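Local coordinates for Rpb7-binding protein seb1 (Schizosaccharomyces pombe 972h-, PDB 5MDT) that probably drives transcription termination by binding RNA polymerase II, through a domain that recognises its C-terminal tail, and nascent RNA, at residues Glu101-Leu106 against Glu141-Lys146. Numbering follows the deposited sequence.
Sequences EITDSL and ESLRSK
L143 reaches across from helix 137-150 and lays the end of its isobutyl group against T103 and D104 on helix 92-113. Its two methyls divide the work: CD1 of L143 lies 4.3 Å from CG2 of T103, a loose van der Waals contact, while CD2 of L143 approaches OD1 of D104 at 3.5 Å. The leucine CG is set beside its own backbone N (chi1 -60°), which carries the branched tip out toward the facing helix. A branched, wholly apolar side chain suits this buried site, since it can spread one methyl to each neighbour. T103 is equally apt: its methyl serves the interface while OG1 bonds back to the carbonyl oxygen of A99, one turn earlier, so the hydroxyl is satisfied within its own helix. D104 marks the exposed border. Its side chain crosses that of L143 at about a right angle, with the carboxylate beside the methyl, and OD1 also has a long, weak ion pair with K139. OD2 of D104 stands 6.1 Å from NZ of K146, too far for a bond, though the opposite charges probably attract mildly. No hydrogen bond links the two segments, which bury just 112 Å². The contact joins two helices of the all-helical CTD-interacting domain: T103 also packs on W129 and L143 on C126, both from helix 119-131, while L66 of helix 59-79 touches T103.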
loop_
_atom_site.group_PDB
_atom_site.type_symbol
_atom_site.label_atom_id
_atom_site.label_comp_id
_atom_site.label_asym_id
_atom_site.label_seq_id
_atom_site.Cartn_x
_atom_site.Cartn_y
_atom_site.Cartn_z
ATOM N N GLU A 101 3.020 6.668 -5.752
ATOM C CA GLU A 101 3.342 8.024 -5.294
ATOM C C GLU A 101 3.392 8.165 -3.777
ATOM O O GLU A 101 4.160 8.990 -3.280
ATOM C CB GLU A 101 2.383 9.076 -5.905
ATOM C CG GLU A 101 2.533 9.260 -7.404
ATOM C CD GLU A 101 3.456 10.371 -7.862
ATOM O OE1 GLU A 101 4.644 10.371 -7.465
ATOM O OE2 GLU A 101 2.993 11.228 -8.650
ATOM N N ILE A 102 2.572 7.401 -3.045
ATOM C CA ILE A 102 2.571 7.465 -1.569
ATOM C C ILE A 102 3.477 6.391 -0.916
ATOM O O ILE A 102 3.645 6.418 0.302
ATOM C CB ILE A 102 1.128 7.407 -0.965
ATOM C CG1 ILE A 102 0.481 6.012 -1.167
ATOM C CG2 ILE A 102 0.244 8.563 -1.507
ATOM C CD1 ILE A 102 -0.780 5.700 -0.270
ATOM N N THR A 103 3.997 5.412 -1.691
ATOM C CA THR A 103 4.763 4.304 -1.114
ATOM C C THR A 103 5.997 4.769 -0.329
ATOM O O THR A 103 6.174 4.303 0.800
ATOM C CB THR A 103 5.087 3.256 -2.186
ATOM O OG1 THR A 103 3.854 2.711 -2.625
ATOM C CG2 THR A 103 5.983 2.118 -1.667
ATOM N N ASP A 104 6.838 5.661 -0.901
ATOM C CA ASP A 104 8.045 6.122 -0.200
ATOM C C ASP A 104 7.698 6.707 1.171
ATOM O O ASP A 104 8.335 6.339 2.161
ATOM C CB ASP A 104 8.847 7.142 -1.033
ATOM C CG ASP A 104 9.644 6.570 -2.187
ATOM O OD1 ASP A 104 9.569 5.335 -2.414
ATOM O OD2 ASP A 104 10.347 7.353 -2.867
ATOM N N SER A 105 6.661 7.586 1.230
ATOM C CA SER A 105 6.207 8.239 2.473
ATOM C C SER A 105 5.762 7.228 3.506
ATOM O O SER A 105 6.122 7.371 4.682
ATOM C CB SER A 105 5.032 9.193 2.208
ATOM O OG SER A 105 5.438 10.246 1.358
ATOM N N LEU A 106 4.949 6.224 3.096
ATOM C CA LEU A 106 4.475 5.228 4.038
ATOM C C LEU A 106 5.602 4.326 4.541
ATOM O O LEU A 106 5.605 3.987 5.730
ATOM C CB LEU A 106 3.284 4.425 3.498
ATOM C CG LEU A 106 2.040 5.285 3.069
ATOM C CD1 LEU A 106 0.822 4.386 2.916
ATOM C CD2 LEU A 106 1.753 6.431 4.064
ATOM N N GLU A 141 15.534 -0.098 -4.828
ATOM C CA GLU A 141 16.896 0.039 -4.295
ATOM C C GLU A 141 16.885 1.071 -3.160
ATOM O O GLU A 141 17.427 0.794 -2.089
ATOM C CB GLU A 141 17.893 0.439 -5.408
ATOM C CG GLU A 141 19.348 0.502 -4.955
ATOM C CD GLU A 141 20.308 1.302 -5.821
ATOM O OE1 GLU A 141 21.375 1.701 -5.299
ATOM O OE2 GLU A 141 20.009 1.522 -7.019
ATOM N N SER A 142 16.216 2.230 -3.381
ATOM C CA SER A 142 16.072 3.302 -2.388
ATOM C C SER A 142 15.412 2.771 -1.114
ATOM O O SER A 142 15.950 2.979 -0.024
ATOM C CB SER A 142 15.251 4.461 -2.948
ATOM O OG SER A 142 15.803 4.999 -4.138
ATOM N N LEU A 143 14.269 2.046 -1.258
ATOM C CA LEU A 143 13.532 1.467 -0.127
ATOM C C LEU A 143 14.377 0.447 0.625
ATOM O O LEU A 143 14.432 0.503 1.851
ATOM C CB LEU A 143 12.202 0.820 -0.562
ATOM C CG LEU A 143 11.161 1.704 -1.241
ATOM C CD1 LEU A 143 10.041 0.853 -1.824
ATOM C CD2 LEU A 143 10.598 2.764 -0.284
ATOM N N ARG A 144 15.038 -0.476 -0.097
ATOM C CA ARG A 144 15.888 -1.484 0.528
ATOM C C ARG A 144 17.025 -0.856 1.323
ATOM O O ARG A 144 17.258 -1.259 2.460
ATOM C CB ARG A 144 16.431 -2.471 -0.510
ATOM C CG ARG A 144 15.404 -3.507 -0.924
ATOM C CD ARG A 144 16.045 -4.493 -1.866
ATOM N NE ARG A 144 15.169 -5.628 -2.138
ATOM C CZ ARG A 144 14.728 -5.958 -3.346
ATOM N NH1 ARG A 144 15.081 -5.244 -4.408
ATOM N NH2 ARG A 144 13.947 -7.016 -3.505
ATOM N N SER A 145 17.700 0.155 0.742
ATOM C CA SER A 145 18.814 0.882 1.371
ATOM C C SER A 145 18.380 1.512 2.700
ATOM O O SER A 145 19.072 1.343 3.705
ATOM C CB SER A 145 19.353 1.949 0.424
ATOM O OG SER A 145 20.299 2.801 1.053
ATOM N N LYS A 146 17.216 2.191 2.704
ATOM C CA LYS A 146 16.628 2.843 3.873
ATOM C C LYS A 146 16.275 1.844 4.971
ATOM O O LYS A 146 16.563 2.100 6.140
ATOM C CB LYS A 146 15.413 3.701 3.471
ATOM C CG LYS A 146 15.802 5.008 2.785
ATOM C CD LYS A 146 14.576 5.771 2.287
ATOM C CE LYS A 146 14.936 7.105 1.676
ATOM N NZ LYS A 146 15.573 6.959 0.340
#